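Local structure of group II chitinase (Ostrinia furnacalis, 6JAV) at residues Y61-V70 with A113-D121; Y129-C137 with V170-Y181. The protein probably hydrolyses internal glycosidic bonds of chitin as an insect endochitinase, here represented by its first glycoside hydrolase family 18 catalytic domain. All coordinates share one frame; numbering follows the deposited sequence.

Contact 1 of 2, residues Y61-V70 with A113-D121; sequences YDNRFYERVV and AFLEKYGFD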
# COMPACT_ATOMS: atom_id res chain seq x y z
N TYR A 61 -7.65 -0.29 21.40
CA TYR A 61 -8.24 0.36 22.58
C TYR A 61 -7.51 -0.03 23.86
O TYR A 61 -6.96 0.83 24.55
CB TYR A 61 -9.73 -0.02 22.69
CG TYR A 61 -10.63 0.50 21.59
CD1 TYR A 61 -10.30 1.65 20.87
CD2 TYR A 61 -11.82 -0.14 21.30
CE1 TYR A 61 -11.14 2.12 19.86
CE2 TYR A 61 -12.67 0.33 20.31
CZ TYR A 61 -12.31 1.46 19.59
OH TYR A 61 -13.16 1.93 18.61
N ASP A 62 -7.50 -1.33 24.21
CA ASP A 62 -7.05 -1.71 25.55
C ASP A 62 -5.57 -1.41 25.75
O ASP A 62 -5.14 -1.08 26.86
CB ASP A 62 -7.32 -3.19 25.80
CG ASP A 62 -8.81 -3.54 25.74
OD1 ASP A 62 -9.67 -2.64 25.88
OD2 ASP A 62 -9.12 -4.72 25.52
N ASN A 63 -4.77 -1.52 24.70
CA ASN A 63 -3.37 -1.17 24.74
C ASN A 63 -3.09 0.15 24.07
O ASN A 63 -1.92 0.48 23.84
CB ASN A 63 -2.52 -2.29 24.16
CG ASN A 63 -2.36 -3.44 25.12
OD1 ASN A 63 -1.46 -3.44 25.95
ND2 ASN A 63 -3.27 -4.41 25.04
N ARG A 64 -4.14 0.92 23.78
CA ARG A 64 -4.02 2.33 23.39
C ARG A 64 -3.23 2.52 22.10
O ARG A 64 -2.58 3.56 21.91
CB ARG A 64 -3.44 3.16 24.54
CG ARG A 64 -4.30 3.04 25.82
CD ARG A 64 -4.51 4.36 26.48
NE ARG A 64 -3.30 5.15 26.30
CZ ARG A 64 -3.26 6.38 25.80
NH1 ARG A 64 -4.37 7.02 25.49
NH2 ARG A 64 -2.09 6.99 25.65
N PHE A 65 -3.32 1.56 21.15
CA PHE A 65 -2.55 1.73 19.91
C PHE A 65 -3.02 2.95 19.11
O PHE A 65 -2.18 3.64 18.52
CB PHE A 65 -2.62 0.49 19.02
CG PHE A 65 -1.57 -0.56 19.31
CD1 PHE A 65 -1.12 -0.79 20.60
CD2 PHE A 65 -1.07 -1.35 18.28
CE1 PHE A 65 -0.15 -1.78 20.84
CE2 PHE A 65 -0.11 -2.34 18.53
CZ PHE A 65 0.34 -2.56 19.82
N TYR A 66 -4.33 3.23 19.05
CA TYR A 66 -4.74 4.45 18.34
C TYR A 66 -4.04 5.67 18.93
O TYR A 66 -3.43 6.48 18.19
CB TYR A 66 -6.25 4.66 18.41
CG TYR A 66 -7.15 3.84 17.52
CD1 TYR A 66 -6.67 2.99 16.53
CD2 TYR A 66 -8.52 3.97 17.68
CE1 TYR A 66 -7.56 2.26 15.71
CE2 TYR A 66 -9.39 3.26 16.88
CZ TYR A 66 -8.91 2.41 15.90
OH TYR A 66 -9.81 1.71 15.12
N GLU A 67 -4.11 5.84 20.26
CA GLU A 67 -3.46 6.98 20.89
C GLU A 67 -1.97 6.99 20.66
O GLU A 67 -1.37 8.06 20.46
CB GLU A 67 -3.77 6.99 22.38
CG GLU A 67 -5.23 7.15 22.67
CD GLU A 67 -5.95 5.91 22.60
OE1 GLU A 67 -5.39 4.96 22.03
OE2 GLU A 67 -7.11 5.78 23.05
N ARG A 68 -1.33 5.82 20.68
CA ARG A 68 0.11 5.76 20.57
C ARG A 68 0.59 6.03 19.15
O ARG A 68 1.78 6.32 18.97
CB ARG A 68 0.60 4.40 21.08
CG ARG A 68 0.53 4.31 22.63
CD ARG A 68 0.45 2.87 23.04
NE ARG A 68 1.68 2.16 22.72
CZ ARG A 68 1.87 0.86 22.95
NH1 ARG A 68 0.91 0.12 23.50
NH2 ARG A 68 3.03 0.31 22.65
N VAL A 69 -0.25 5.87 18.12
CA VAL A 69 0.15 6.31 16.78
C VAL A 69 -0.22 7.77 16.54
O VAL A 69 0.55 8.53 15.93
CB VAL A 69 -0.46 5.35 15.74
CG1 VAL A 69 -0.09 5.78 14.31
CG2 VAL A 69 0.09 3.93 15.98
N VAL A 70 -1.39 8.20 17.05
CA VAL A 70 -1.76 9.62 17.00
C VAL A 70 -0.73 10.49 17.73
O VAL A 70 -0.60 11.68 17.42
CB VAL A 70 -3.21 9.76 17.50
CG1 VAL A 70 -3.57 11.22 17.77
CG2 VAL A 70 -4.18 9.16 16.46
N ALA A 113 -17.19 11.54 13.93
CA ALA A 113 -17.13 11.53 15.40
C ALA A 113 -16.07 10.55 15.90
O ALA A 113 -15.35 10.83 16.87
CB ALA A 113 -18.50 11.16 15.97
N PHE A 114 -15.94 9.41 15.22
CA PHE A 114 -14.93 8.40 15.58
C PHE A 114 -13.53 8.98 15.43
O PHE A 114 -12.70 8.88 16.35
CB PHE A 114 -15.14 7.20 14.65
CG PHE A 114 -14.40 5.94 15.05
CD1 PHE A 114 -13.06 5.77 14.74
CD2 PHE A 114 -15.07 4.90 15.67
CE1 PHE A 114 -12.39 4.58 15.07
CE2 PHE A 114 -14.41 3.72 16.01
CZ PHE A 114 -13.06 3.56 15.70
N LEU A 115 -13.25 9.61 14.29
CA LEU A 115 -11.94 10.24 14.07
C LEU A 115 -11.64 11.27 15.15
O LEU A 115 -10.53 11.31 15.69
CB LEU A 115 -11.90 10.93 12.71
CG LEU A 115 -12.05 10.05 11.49
CD1 LEU A 115 -12.05 10.93 10.27
CD2 LEU A 115 -10.94 8.96 11.39
N GLU A 116 -12.62 12.13 15.46
CA GLU A 116 -12.37 13.19 16.44
C GLU A 116 -12.18 12.62 17.85
O GLU A 116 -11.35 13.15 18.62
CB GLU A 116 -13.49 14.25 16.38
CG GLU A 116 -13.57 14.92 15.04
CD GLU A 116 -14.53 16.08 15.01
OE1 GLU A 116 -15.68 15.90 15.46
OE2 GLU A 116 -14.13 17.17 14.54
N LYS A 117 -12.89 11.54 18.17
CA LYS A 117 -12.75 10.92 19.50
C LYS A 117 -11.31 10.50 19.75
O LYS A 117 -10.77 10.71 20.85
CB LYS A 117 -13.68 9.72 19.64
CG LYS A 117 -13.53 8.98 20.97
CD LYS A 117 -14.62 7.93 21.10
CE LYS A 117 -14.51 7.20 22.43
NZ LYS A 117 -15.70 6.33 22.65
N TYR A 118 -10.65 9.92 18.75
CA TYR A 118 -9.30 9.41 18.91
C TYR A 118 -8.22 10.35 18.44
O TYR A 118 -7.04 10.02 18.56
CB TYR A 118 -9.17 8.03 18.26
CG TYR A 118 -10.11 7.07 18.91
CD1 TYR A 118 -9.87 6.61 20.21
CD2 TYR A 118 -11.28 6.68 18.29
CE1 TYR A 118 -10.75 5.74 20.83
CE2 TYR A 118 -12.19 5.81 18.92
CZ TYR A 118 -11.90 5.35 20.20
OH TYR A 118 -12.76 4.50 20.84
N GLY A 119 -8.57 11.52 17.91
CA GLY A 119 -7.58 12.51 17.53
C GLY A 119 -6.96 12.32 16.16
O GLY A 119 -5.92 12.92 15.89
N PHE A 120 -7.58 11.53 15.29
CA PHE A 120 -7.01 11.35 13.96
C PHE A 120 -7.20 12.61 13.12
O PHE A 120 -8.18 13.35 13.28
CB PHE A 120 -7.69 10.18 13.25
CG PHE A 120 -7.26 8.82 13.76
CD1 PHE A 120 -6.02 8.30 13.38
CD2 PHE A 120 -8.08 8.07 14.61
CE1 PHE A 120 -5.61 7.05 13.84
CE2 PHE A 120 -7.67 6.81 15.07
CZ PHE A 120 -6.43 6.31 14.69
N ASP A 121 -6.24 12.85 12.22
CA ASP A 121 -6.27 14.00 11.32
C ASP A 121 -7.07 13.75 10.05
O ASP A 121 -7.28 14.69 9.29
CB ASP A 121 -4.85 14.35 10.87
CG ASP A 121 -4.02 14.95 11.95
OD1 ASP A 121 -4.51 15.90 12.63
OD2 ASP A 121 -2.87 14.50 12.13
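With CG turned anti to the carbonyl carbon in both residues, Y66 (chi1 -77°) and Y118 (chi1 -61°) carry their rings into the gap between two neighbouring outer helices of the (beta/alpha)8 barrel of family 18. Helix 65-70 belongs to the connection between strands 38-46 and 78-84, helix 101-118 to the next one, and an aromatic cluster fills the space between them. Y66 presents its edge to the face of Y118 in a T-shaped stack, the planes 70° apart, and its CD2 comes 3.7 Å from Y118 CG. The aliphatic CG of K117 covers the opposite face of Y118. Y66 is in turn the face for a second T-shaped pair, into which F120 drives its edge, with F120 CZ 3.8 Å from Y66 CD1.

Y61 reaches in from the preceding short helix. Its ring is nearly parallel to that of Y118 but slid so far that they scarcely overlap; packing is tight here, with Y61 CE1 3.3 Å from Y118 CZ. F114 CZ sits at the edge of the Y61 ring, 3.3 Å from Y61 OH. Beyond the cluster, Y66 meets Y41 of strand 38-46 edge-to-face.

At the end of helix 101-118 the chain closes in a Schellman motif: G119, with positive phi, is the C-prime residue, and F120 N bonds back to L115 O. This turn brings the F120 ring against V70, whose CG2 makes a CH-pi contact over the ring face, 3.8 Å from the F120 ring centroid, while V70 CG1 rests 3.5 Å from G119 O.

Contact 2 of 2, residues Y129-C137 with V170-Y181; sequences YPKCWQVDC and VSPNKMVIDAGY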
# COMPACT_ATOMS: atom_id res chain seq x y z
N TYR A 129 -12.19 -3.76 -4.05
CA TYR A 129 -12.25 -2.44 -4.68
C TYR A 129 -13.72 -2.22 -5.05
O TYR A 129 -14.47 -3.20 -5.16
CB TYR A 129 -11.43 -2.42 -5.99
CG TYR A 129 -9.96 -2.62 -5.74
CD1 TYR A 129 -9.17 -1.57 -5.28
CD2 TYR A 129 -9.39 -3.88 -5.86
CE1 TYR A 129 -7.85 -1.74 -4.98
CE2 TYR A 129 -8.03 -4.07 -5.58
CZ TYR A 129 -7.28 -2.98 -5.16
OH TYR A 129 -5.94 -3.12 -4.86
N PRO A 130 -14.14 -0.97 -5.25
CA PRO A 130 -15.49 -0.73 -5.77
C PRO A 130 -15.68 -1.52 -7.06
O PRO A 130 -14.77 -1.55 -7.90
CB PRO A 130 -15.51 0.79 -6.04
CG PRO A 130 -14.42 1.36 -5.16
CD PRO A 130 -13.36 0.27 -5.07
N LYS A 131 -16.83 -2.19 -7.18
CA LYS A 131 -17.21 -3.03 -8.33
C LYS A 131 -16.42 -4.34 -8.36
O LYS A 131 -17.00 -5.44 -8.32
CB LYS A 131 -17.03 -2.26 -9.64
CG LYS A 131 -18.10 -2.52 -10.69
CD LYS A 131 -17.82 -3.74 -11.47
CE LYS A 131 -18.91 -3.93 -12.55
NZ LYS A 131 -19.11 -5.36 -12.86
N CYS A 132 -15.09 -4.24 -8.41
CA CYS A 132 -14.23 -5.42 -8.49
C CYS A 132 -13.79 -5.86 -7.09
O CYS A 132 -12.65 -5.64 -6.67
CB CYS A 132 -13.04 -5.12 -9.37
SG CYS A 132 -13.52 -4.36 -10.96
N TRP A 133 -14.72 -6.51 -6.38
CA TRP A 133 -14.48 -6.93 -5.01
C TRP A 133 -13.33 -7.92 -5.00
O TRP A 133 -13.38 -8.95 -5.68
CB TRP A 133 -15.72 -7.59 -4.41
CG TRP A 133 -16.99 -6.78 -4.49
CD1 TRP A 133 -17.13 -5.46 -4.80
CD2 TRP A 133 -18.30 -7.28 -4.26
NE1 TRP A 133 -18.47 -5.10 -4.77
CE2 TRP A 133 -19.20 -6.22 -4.45
CE3 TRP A 133 -18.80 -8.55 -3.91
CZ2 TRP A 133 -20.58 -6.38 -4.30
CZ3 TRP A 133 -20.16 -8.70 -3.77
CH2 TRP A 133 -21.04 -7.63 -3.96
N GLN A 134 -12.28 -7.61 -4.24
CA GLN A 134 -11.05 -8.41 -4.27
C GLN A 134 -10.60 -8.73 -5.71
O GLN A 134 -10.21 -9.87 -6.03
CB GLN A 134 -11.16 -9.66 -3.39
CG GLN A 134 -11.12 -9.29 -1.89
CD GLN A 134 -11.05 -10.51 -0.99
OE1 GLN A 134 -11.41 -11.63 -1.39
NE2 GLN A 134 -10.59 -10.30 0.25
N VAL A 135 -10.65 -7.72 -6.57
CA VAL A 135 -10.18 -7.73 -7.96
C VAL A 135 -11.12 -8.45 -8.92
O VAL A 135 -10.90 -8.44 -10.13
CB VAL A 135 -8.69 -8.15 -8.13
CG1 VAL A 135 -8.15 -7.73 -9.50
CG2 VAL A 135 -7.81 -7.51 -7.04
N ASP A 136 -12.22 -9.02 -8.42
CA ASP A 136 -13.12 -9.78 -9.29
C ASP A 136 -14.23 -8.86 -9.78
O ASP A 136 -15.22 -8.63 -9.09
CB ASP A 136 -13.68 -10.99 -8.55
CG ASP A 136 -14.46 -11.93 -9.45
OD1 ASP A 136 -14.86 -11.52 -10.57
OD2 ASP A 136 -14.67 -13.07 -9.02
N CYS A 137 -14.09 -8.36 -11.01
CA CYS A 137 -15.05 -7.41 -11.56
C CYS A 137 -16.41 -8.03 -11.86
O CYS A 137 -17.36 -7.28 -12.10
CB CYS A 137 -14.46 -6.72 -12.79
SG CYS A 137 -12.97 -5.69 -12.42
N VAL A 170 -5.83 3.11 -3.86
CA VAL A 170 -6.55 2.73 -5.08
C VAL A 170 -5.77 1.73 -5.93
O VAL A 170 -4.54 1.64 -5.89
CB VAL A 170 -6.91 3.97 -5.92
CG1 VAL A 170 -7.79 4.95 -5.12
CG2 VAL A 170 -5.64 4.65 -6.43
N SER A 171 -6.52 0.99 -6.76
CA SER A 171 -5.97 -0.05 -7.61
C SER A 171 -5.01 0.50 -8.66
O SER A 171 -5.21 1.60 -9.18
CB SER A 171 -7.12 -0.73 -8.35
OG SER A 171 -6.61 -1.69 -9.29
N PRO A 172 -3.99 -0.27 -9.04
CA PRO A 172 -3.15 0.08 -10.20
C PRO A 172 -3.61 -0.56 -11.50
O PRO A 172 -2.95 -0.34 -12.53
CB PRO A 172 -1.80 -0.54 -9.78
CG PRO A 172 -2.21 -1.86 -9.14
CD PRO A 172 -3.48 -1.48 -8.35
N ASN A 173 -4.68 -1.36 -11.47
CA ASN A 173 -5.08 -2.22 -12.58
C ASN A 173 -6.07 -1.47 -13.46
O ASN A 173 -7.13 -1.05 -12.99
CB ASN A 173 -5.74 -3.45 -11.95
CG ASN A 173 -6.27 -4.45 -12.96
OD1 ASN A 173 -7.02 -4.10 -13.86
ND2 ASN A 173 -6.01 -5.72 -12.70
N LYS A 174 -5.73 -1.31 -14.75
CA LYS A 174 -6.55 -0.56 -15.70
C LYS A 174 -8.03 -0.96 -15.64
O LYS A 174 -8.91 -0.08 -15.61
CB LYS A 174 -6.02 -0.78 -17.13
CG LYS A 174 -6.82 -0.01 -18.18
CD LYS A 174 -6.33 -0.36 -19.59
CE LYS A 174 -6.90 0.65 -20.61
NZ LYS A 174 -8.39 0.64 -20.66
N MET A 175 -8.33 -2.26 -15.64
CA MET A 175 -9.73 -2.71 -15.65
C MET A 175 -10.47 -2.32 -14.38
O MET A 175 -11.65 -1.93 -14.43
CB MET A 175 -9.80 -4.22 -15.84
CG MET A 175 -9.63 -4.66 -17.28
SD MET A 175 -7.90 -4.54 -17.74
CE MET A 175 -8.05 -3.53 -19.20
N VAL A 176 -9.80 -2.44 -13.22
CA VAL A 176 -10.41 -2.04 -11.95
C VAL A 176 -10.60 -0.54 -11.90
O VAL A 176 -11.63 -0.06 -11.43
CB VAL A 176 -9.55 -2.56 -10.78
CG1 VAL A 176 -10.16 -2.09 -9.46
CG2 VAL A 176 -9.48 -4.08 -10.83
N ILE A 177 -9.60 0.22 -12.34
CA ILE A 177 -9.73 1.67 -12.37
C ILE A 177 -10.94 2.07 -13.20
O ILE A 177 -11.76 2.90 -12.79
CB ILE A 177 -8.43 2.30 -12.92
CG1 ILE A 177 -7.22 2.05 -11.99
CG2 ILE A 177 -8.62 3.80 -13.14
CD1 ILE A 177 -5.88 2.24 -12.73
N ASP A 178 -11.06 1.47 -14.39
CA ASP A 178 -12.16 1.80 -15.29
C ASP A 178 -13.51 1.46 -14.66
O ASP A 178 -14.49 2.20 -14.83
CB ASP A 178 -12.00 1.03 -16.59
CG ASP A 178 -10.91 1.59 -17.51
OD1 ASP A 178 -10.44 2.73 -17.29
OD2 ASP A 178 -10.57 0.86 -18.49
N ALA A 179 -13.58 0.34 -13.94
CA ALA A 179 -14.86 -0.14 -13.42
C ALA A 179 -15.27 0.53 -12.12
O ALA A 179 -16.47 0.71 -11.89
CB ALA A 179 -14.81 -1.65 -13.17
N GLY A 180 -14.33 0.90 -11.27
CA GLY A 180 -14.68 1.25 -9.91
C GLY A 180 -14.60 2.71 -9.56
O GLY A 180 -15.18 3.11 -8.55
N TYR A 181 -13.87 3.53 -10.33
CA TYR A 181 -13.54 4.87 -9.89
C TYR A 181 -14.08 5.94 -10.83
O TYR A 181 -13.75 5.93 -12.02
CB TYR A 181 -12.03 5.04 -9.77
CG TYR A 181 -11.38 4.10 -8.77
CD1 TYR A 181 -11.75 4.09 -7.43
CD2 TYR A 181 -10.36 3.28 -9.17
CE1 TYR A 181 -11.12 3.22 -6.52
CE2 TYR A 181 -9.74 2.42 -8.29
CZ TYR A 181 -10.13 2.39 -6.97
OH TYR A 181 -9.46 1.50 -6.13
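K131 NZ is gripped by two carbonyl oxygens, C137 O at 2.7 Å and G140 O further along the same loop, while the aliphatic part of the same side chain rests on the last turn of helix 174-180, its CD 4.0 Å from A179 CB. NZ meets C137 O almost end-on to the carbonyl, at 170°, and this bond pins the lysine across the loop that the C132-C137 disulfide also closes. C132 SG packs on A179 CB at 3.7 Å, and V176 CG2 faces C132 CB, C137 SG and V135 CG1.

The loop follows the DxxDxDxE signature of family 18, which ends at E128, and Y129 enters it through a cis peptide bond. CG anti to the carbonyl carbon (chi1 -65°) directs the Y129 ring toward the end of strand 165-170, where S171 CB makes a CH-pi contact over one face, 3.9 Å from the centroid. V176 CG1 touches Y129 CB at 3.7 Å. Y181 OH accepts a hydrogen bond from S171 N at 3.0 Å, with an N-H...O angle of 159°, and this bond sets the hydroxyl beside Y129 CD1. Beside Y181, P130 CB abuts G180 O, and G180 CA approaches P130 O at 3.4 Å in a CA-H...O contact.

Contacts 1 and 2 follow one another along the chain within the same family 18 barrel, their centres 30 Å apart and their nearest atoms about 17 Å apart, so they do not touch. Strand 122-126 joins them: the family signature begins at D121, the last residue of segment 113-121, and ends just before segment 129-137, which takes the chain onward. Contact 1 packs outer helices, whereas contact 2 lies beside the ligand site. There the V135 side chain comes within about 4 Å of the bound piperidine-thienopyridine inhibitor, and Q134 NE2 bonds to the backbone oxygen of W86, a residue of the inhibitor pocket.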